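Local coordinates for protein cytochrome C2 (Rhodobacter sphaeroides, PDB 1CXC) that carries electrons through its covalently bound heme c, serving as donor to the oxidized bacteriochlorophyll in bacterial photosynthesis, at residues Q1-F12 and D109-Q119. Residues are numbered along the deposited sequence; the frame is centred on the assembly and turned at random.
Sequences QEGDPEAGAKAF and DAHNIWAYLQQ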
ATOM      1  N   GLN A   1       7.857  -4.243 -11.263  1.00 19.04           N
ATOM      2  CA  GLN A   1       8.885  -4.981 -11.957  1.00 22.14           C
ATOM      3  C   GLN A   1       8.539  -5.904 -13.078  1.00 20.94           C
ATOM      4  O   GLN A   1       9.071  -5.630 -14.134  1.00 23.24           O
ATOM      5  CB  GLN A   1       9.775  -5.719 -11.053  1.00 22.35           C
ATOM      6  CG  GLN A   1      11.071  -5.050 -11.330  1.00 20.39           C
ATOM      7  CD  GLN A   1      10.884  -3.576 -11.285  1.00 21.52           C
ATOM      8  OE1 GLN A   1       9.758  -3.038 -11.247  1.00 27.78           O
ATOM      9  NE2 GLN A   1      11.976  -2.866 -11.265  1.00 21.87           N
ATOM     10  N   GLU A   2       8.260  -7.180 -12.851  1.00 18.91           N
ATOM     11  CA  GLU A   2       7.898  -7.957 -14.024  1.00 19.83           C
ATOM     12  C   GLU A   2       6.416  -7.842 -14.346  1.00 18.23           C
ATOM     13  O   GLU A   2       5.970  -8.233 -15.428  1.00 19.33           O
ATOM     14  CB  GLU A   2       8.281  -9.403 -13.837  1.00 25.35           C
ATOM     15  CG  GLU A   2       9.791  -9.498 -13.732  1.00 36.42           C
ATOM     16  CD  GLU A   2      10.388 -10.582 -14.593  1.00 38.66           C
ATOM     17  OE1 GLU A   2      10.247 -11.740 -14.208  1.00 46.84           O
ATOM     18  OE2 GLU A   2      11.256 -10.255 -15.392  1.00 42.08           O
ATOM     19  N   GLY A   3       5.708  -7.067 -13.539  1.00 16.06           N
ATOM     20  CA  GLY A   3       4.285  -6.869 -13.738  1.00 15.82           C
ATOM     21  C   GLY A   3       4.013  -5.888 -14.859  1.00 15.07           C
ATOM     22  O   GLY A   3       4.912  -5.239 -15.388  1.00 15.65           O
ATOM     23  N   ASP A   4       2.756  -5.800 -15.273  1.00 14.63           N
ATOM     24  CA  ASP A   4       2.388  -4.893 -16.354  1.00 16.55           C
ATOM     25  C   ASP A   4       1.742  -3.644 -15.792  1.00 14.81           C
ATOM     26  O   ASP A   4       0.710  -3.732 -15.138  1.00 14.62           O
ATOM     27  CB  ASP A   4       1.391  -5.623 -17.258  1.00 19.46           C
ATOM     28  CG  ASP A   4       0.541  -4.772 -18.193  1.00 20.96           C
ATOM     29  OD1 ASP A   4       0.930  -3.655 -18.490  1.00 20.02           O
ATOM     30  OD2 ASP A   4      -0.193  -5.399 -18.938  1.00 21.99           O
ATOM     31  N   PRO A   5       2.426  -2.509 -15.840  1.00 14.59           N
ATOM     32  CA  PRO A   5       1.928  -1.277 -15.264  1.00 14.46           C
ATOM     33  C   PRO A   5       0.567  -0.825 -15.796  1.00 15.68           C
ATOM     34  O   PRO A   5      -0.084  -0.022 -15.122  1.00 14.12           O
ATOM     35  CB  PRO A   5       3.015  -0.261 -15.557  1.00 12.41           C
ATOM     36  CG  PRO A   5       3.934  -0.843 -16.594  1.00 14.45           C
ATOM     37  CD  PRO A   5       3.530  -2.294 -16.771  1.00 15.20           C
ATOM     38  N   GLU A   6       0.316  -0.956 -17.114  1.00 16.26           N
ATOM     39  CA  GLU A   6      -0.967  -0.509 -17.654  1.00 19.21           C
ATOM     40  C   GLU A   6      -2.091  -1.353 -17.088  1.00 17.30           C
ATOM     41  O   GLU A   6      -3.189  -0.858 -16.819  1.00 15.53           O
ATOM     42  CB  GLU A   6      -0.968  -0.583 -19.177  1.00 22.78           C
ATOM     43  CG  GLU A   6       0.247   0.084 -19.794  1.00 30.55           C
ATOM     44  CD  GLU A   6       0.218   0.073 -21.312  1.00 35.81           C
ATOM     45  OE1 GLU A   6       0.454  -0.993 -21.890  1.00 38.13           O
ATOM     46  OE2 GLU A   6      -0.348   1.014 -21.870  1.00 36.99           O
ATOM     47  N   ALA A   7      -1.895  -2.675 -17.031  1.00 15.41           N
ATOM     48  CA  ALA A   7      -2.902  -3.511 -16.433  1.00 14.40           C
ATOM     49  C   ALA A   7      -2.988  -3.117 -14.968  1.00 14.71           C
ATOM     50  O   ALA A   7      -4.032  -3.205 -14.322  1.00 18.09           O
ATOM     51  CB  ALA A   7      -2.492  -4.967 -16.513  1.00 13.30           C
ATOM     52  N   GLY A   8      -1.858  -2.767 -14.354  1.00 14.04           N
ATOM     53  CA  GLY A   8      -1.893  -2.337 -12.960  1.00 12.43           C
ATOM     54  C   GLY A   8      -2.755  -1.098 -12.774  1.00 13.55           C
ATOM     55  O   GLY A   8      -3.307  -0.906 -11.694  1.00 13.13           O
ATOM     56  N   ALA A   9      -2.570  -0.078 -13.621  1.00 13.32           N
ATOM     57  CA  ALA A   9      -3.370   1.136 -13.509  1.00 13.47           C
ATOM     58  C   ALA A   9      -4.850   0.801 -13.452  1.00 14.06           C
ATOM     59  O   ALA A   9      -5.604   1.535 -12.826  1.00 14.27           O
ATOM     60  CB  ALA A   9      -3.142   2.019 -14.727  1.00 11.44           C
ATOM     61  N   LYS A  10      -5.319  -0.127 -14.313  1.00 15.99           N
ATOM     62  CA  LYS A  10      -6.720  -0.518 -14.298  1.00 15.74           C
ATOM     63  C   LYS A  10      -7.073  -1.226 -13.017  1.00 14.92           C
ATOM     64  O   LYS A  10      -8.157  -1.083 -12.461  1.00 15.82           O
ATOM     65  CB  LYS A  10      -7.012  -1.472 -15.435  1.00 17.47           C
ATOM     66  CG  LYS A  10      -8.496  -1.809 -15.532  1.00 22.28           C
ATOM     67  CD  LYS A  10      -8.716  -2.794 -16.677  1.00 28.27           C
ATOM     68  CE  LYS A  10     -10.180  -2.828 -17.095  1.00 27.98           C
ATOM     69  N   ALA A  11      -6.224  -2.147 -12.588  1.00 14.06           N
ATOM     70  CA  ALA A  11      -6.507  -2.876 -11.366  1.00 14.54           C
ATOM     71  C   ALA A  11      -6.507  -1.989 -10.124  1.00 14.49           C
ATOM     72  O   ALA A  11      -7.245  -2.246  -9.170  1.00 15.61           O
ATOM     73  CB  ALA A  11      -5.441  -3.957 -11.209  1.00 14.35           C
ATOM     74  N   PHE A  12      -5.878  -0.815 -10.222  1.00 13.23           N
ATOM     75  CA  PHE A  12      -5.807   0.127  -9.111  1.00 13.64           C
ATOM     76  C   PHE A  12      -7.141   0.837  -8.848  1.00 14.67           C
ATOM     77  O   PHE A  12      -7.379   1.431  -7.793  1.00 11.61           O
ATOM     78  CB  PHE A  12      -4.703   1.152  -9.381  1.00 13.67           C
ATOM     79  CG  PHE A  12      -4.383   2.034  -8.186  1.00 13.39           C
ATOM     80  CD1 PHE A  12      -3.754   1.487  -7.082  1.00 13.19           C
ATOM     81  CD2 PHE A  12      -4.827   3.337  -8.158  1.00 13.62           C
ATOM     82  CE1 PHE A  12      -3.593   2.245  -5.938  1.00 14.27           C
ATOM     83  CE2 PHE A  12      -4.674   4.092  -7.015  1.00 16.54           C
ATOM     84  CZ  PHE A  12      -4.060   3.548  -5.901  1.00 16.56           C
ATOM     85  N   ASP A 109      -2.754  -9.394 -10.115  1.00 13.22           N
ATOM     86  CA  ASP A 109      -3.115  -7.998  -9.969  1.00 13.92           C
ATOM     87  C   ASP A 109      -2.181  -7.313  -8.974  1.00 12.55           C
ATOM     88  O   ASP A 109      -1.822  -6.156  -9.147  1.00 12.05           O
ATOM     89  CB  ASP A 109      -4.537  -7.874  -9.449  1.00 15.30           C
ATOM     90  CG  ASP A 109      -5.598  -8.051 -10.523  1.00 19.56           C
ATOM     91  OD1 ASP A 109      -5.254  -8.592 -11.566  1.00 21.43           O
ATOM     92  OD2 ASP A 109      -6.771  -8.052 -10.154  1.00 20.23           O
ATOM     93  N   ALA A 110      -1.751  -8.021  -7.911  1.00 13.18           N
ATOM     94  CA  ALA A 110      -0.843  -7.433  -6.931  1.00 11.93           C
ATOM     95  C   ALA A 110       0.486  -7.068  -7.561  1.00 11.92           C
ATOM     96  O   ALA A 110       0.985  -5.963  -7.338  1.00 12.60           O
ATOM     97  CB  ALA A 110      -0.546  -8.435  -5.838  1.00 12.20           C
ATOM     98  N   HIS A 111       1.041  -7.940  -8.402  1.00  9.60           N
ATOM     99  CA  HIS A 111       2.277  -7.625  -9.074  1.00  9.67           C
ATOM    100  C   HIS A 111       2.078  -6.505 -10.091  1.00 11.40           C
ATOM    101  O   HIS A 111       2.969  -5.705 -10.306  1.00 10.44           O
ATOM    102  CB  HIS A 111       2.806  -8.860  -9.789  1.00  9.96           C
ATOM    103  CG  HIS A 111       3.396  -9.888  -8.849  1.00 11.44           C
ATOM    104  ND1 HIS A 111       4.537  -9.687  -8.217  1.00 13.41           N
ATOM    105  CD2 HIS A 111       2.882 -11.108  -8.546  1.00 14.10           C
ATOM    106  CE1 HIS A 111       4.733 -10.754  -7.500  1.00 14.41           C
ATOM    107  NE2 HIS A 111       3.757 -11.612  -7.709  1.00 15.59           N
ATOM    108  N   ASN A 112       0.959  -6.488 -10.836  1.00 10.61           N
ATOM    109  CA  ASN A 112       0.718  -5.428 -11.819  1.00 10.86           C
ATOM    110  C   ASN A 112       0.596  -4.069 -11.163  1.00  8.73           C
ATOM    111  O   ASN A 112       1.085  -3.057 -11.669  1.00 10.35           O
ATOM    112  CB  ASN A 112      -0.545  -5.706 -12.623  1.00 10.57           C
ATOM    113  CG  ASN A 112      -0.421  -6.934 -13.516  1.00 15.99           C
ATOM    114  OD1 ASN A 112      -1.432  -7.550 -13.903  1.00 18.97           O
ATOM    115  ND2 ASN A 112       0.806  -7.368 -13.837  1.00 11.63           N
ATOM    116  N   ILE A 113      -0.113  -4.012 -10.054  1.00  8.49           N
ATOM    117  CA  ILE A 113      -0.270  -2.778  -9.326  1.00 10.18           C
ATOM    118  C   ILE A 113       1.079  -2.317  -8.774  1.00 10.38           C
ATOM    119  O   ILE A 113       1.423  -1.143  -8.887  1.00  8.89           O
ATOM    120  CB  ILE A 113      -1.292  -2.973  -8.195  1.00 11.03           C
ATOM    121  CG1 ILE A 113      -2.716  -3.079  -8.742  1.00 10.44           C
ATOM    122  CG2 ILE A 113      -1.180  -1.822  -7.202  1.00 13.28           C
ATOM    123  CD1 ILE A 113      -3.749  -3.418  -7.661  1.00  7.87           C
ATOM    124  N   TRP A 114       1.967  -3.239  -8.376  1.00 11.60           N
ATOM    125  CA  TRP A 114       3.270  -2.799  -7.895  1.00 11.20           C
ATOM    126  C   TRP A 114       4.065  -2.204  -9.055  1.00 10.19           C
ATOM    127  O   TRP A 114       4.745  -1.189  -8.912  1.00  8.97           O
ATOM    128  CB  TRP A 114       4.051  -3.970  -7.283  1.00  8.87           C
ATOM    129  CG  TRP A 114       5.411  -3.501  -6.718  1.00  8.96           C
ATOM    130  CD1 TRP A 114       6.584  -3.777  -7.372  1.00 10.96           C
ATOM    131  CD2 TRP A 114       5.606  -2.734  -5.601  1.00 10.01           C
ATOM    132  NE1 TRP A 114       7.545  -3.200  -6.657  1.00 10.88           N
ATOM    133  CE2 TRP A 114       6.994  -2.550  -5.605  1.00 12.14           C
ATOM    134  CE3 TRP A 114       4.821  -2.163  -4.619  1.00 12.77           C
ATOM    135  CZ2 TRP A 114       7.611  -1.779  -4.621  1.00 11.81           C
ATOM    136  CZ3 TRP A 114       5.439  -1.404  -3.632  1.00 13.76           C
ATOM    137  CH2 TRP A 114       6.819  -1.214  -3.628  1.00 14.36           C
ATOM    138  N   ALA A 115       3.976  -2.792 -10.247  1.00  7.55           N
ATOM    139  CA  ALA A 115       4.703  -2.250 -11.376  1.00  8.98           C
ATOM    140  C   ALA A 115       4.187  -0.860 -11.761  1.00  9.47           C
ATOM    141  O   ALA A 115       4.953   0.036 -12.144  1.00  9.16           O
ATOM    142  CB  ALA A 115       4.554  -3.188 -12.573  1.00  9.77           C
ATOM    143  N   TYR A 116       2.882  -0.635 -11.571  1.00 10.47           N
ATOM    144  CA  TYR A 116       2.274   0.654 -11.858  1.00  9.34           C
ATOM    145  C   TYR A 116       2.778   1.691 -10.848  1.00  7.89           C
ATOM    146  O   TYR A 116       3.223   2.780 -11.200  1.00 10.06           O
ATOM    147  CB  TYR A 116       0.749   0.477 -11.774  1.00  9.66           C
ATOM    148  CG  TYR A 116      -0.064   1.763 -11.728  1.00 12.78           C
ATOM    149  CD1 TYR A 116       0.033   2.674 -12.769  1.00 14.38           C
ATOM    150  CD2 TYR A 116      -0.879   2.018 -10.648  1.00 13.47           C
ATOM    151  CE1 TYR A 116      -0.684   3.861 -12.741  1.00 16.29           C
ATOM    152  CE2 TYR A 116      -1.595   3.196 -10.609  1.00 17.46           C
ATOM    153  CZ  TYR A 116      -1.494   4.108 -11.653  1.00 18.59           C
ATOM    154  OH  TYR A 116      -2.201   5.303 -11.602  1.00 19.93           O
ATOM    155  N   LEU A 117       2.969   1.298  -9.602  1.00 11.65           N
ATOM    156  CA  LEU A 117       3.458   2.223  -8.583  1.00 11.69           C
ATOM    157  C   LEU A 117       4.920   2.562  -8.804  1.00 11.58           C
ATOM    158  O   LEU A 117       5.378   3.633  -8.439  1.00 11.80           O
ATOM    159  CB  LEU A 117       3.279   1.630  -7.189  1.00 10.13           C
ATOM    160  CG  LEU A 117       1.853   1.369  -6.748  1.00  9.98           C
ATOM    161  CD1 LEU A 117       1.866   0.627  -5.424  1.00 12.71           C
ATOM    162  CD2 LEU A 117       1.073   2.668  -6.669  1.00 11.72           C
ATOM    163  N   GLN A 118       5.703   1.631  -9.325  1.00 13.63           N
ATOM    164  CA  GLN A 118       7.084   1.922  -9.620  1.00 13.90           C
ATOM    165  C   GLN A 118       7.146   2.885 -10.796  1.00 16.81           C
ATOM    166  O   GLN A 118       8.204   3.431 -11.111  1.00 18.06           O
ATOM    167  CB  GLN A 118       7.823   0.637  -9.955  1.00 12.22           C
ATOM    168  CG  GLN A 118       8.239  -0.097  -8.694  1.00 15.29           C
ATOM    169  CD  GLN A 118       9.567   0.429  -8.138  1.00 16.47           C
ATOM    170  OE1 GLN A 118      10.346  -0.304  -7.553  1.00 19.64           O
ATOM    171  NE2 GLN A 118       9.897   1.699  -8.305  1.00 12.36           N
ATOM    172  N   GLN A 119       6.053   3.033 -11.556  1.00 18.08           N
ATOM    173  CA  GLN A 119       6.070   3.970 -12.661  1.00 20.23           C
ATOM    174  C   GLN A 119       5.563   5.327 -12.253  1.00 19.85           C
ATOM    175  O   GLN A 119       6.169   6.329 -12.561  1.00 18.93           O
ATOM    176  CB  GLN A 119       5.159   3.552 -13.804  1.00 26.61           C
ATOM    177  CG  GLN A 119       5.539   2.236 -14.439  1.00 37.65           C
ATOM    178  CD  GLN A 119       6.915   2.285 -15.054  1.00 43.40           C
ATOM    179  OE1 GLN A 119       7.283   3.242 -15.729  1.00 47.98           O
ATOM    180  NE2 GLN A 119       7.731   1.271 -14.790  1.00 50.84           N
TER
HETATM  181  O   HOH W   1       5.739  -6.336 -10.684  1.00 11.32           O
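His111 O, which also takes the helical bond from Ala115 N, is gripped from residues 1-12 through one water: the water donates to His111 O at 2.9 Å and accepts from both Gln1 N and Gly3 N, tying the N-terminal loop to the helix 109-119. Beyond this bridge Gly3 and Ala115 touch directly, Ala115 CB lying 3.5 Å from Gly3 O. Asp4 then caps helix 5-11, its OD1 taking weak bonds from Glu6 N and Ala7 N. The two helix axes pass 6.8 Å apart at -104°, and Gly8 makes that closeness possible: its CA sits 3.3 Å from Asn112 O in a CA-H...O contact, where a CB would clash with that same oxygen. Tyr116 lays its ring against helix 5-11, its CG anti to the backbone N (chi1 167°), with one face under Ala9, whose CA stands 3.6 Å from the ring centroid in a CH-pi contact almost exactly on the normal. On the heme side Phe12 CG meets Tyr116 CE2 at 3.9 Å, the rings oblique, while Ile113 CG2 comes to the Phe12 edge; Ile113 also touches the heme, and Ile21 of strand 21-22 touches both aromatic side chains. Replacing Tyr116 by an alanine would remove the ring, and is likely to leave Ala9 CA without its aromatic face and open a gap beside Phe12. This near-perpendicular crossing of the N- and C-terminal helices is the hallmark of the cytochrome c fold; apolar packing and close backbones join them, with one water bridging Gln1 N and Gly3 N to His111 O near the N-terminus.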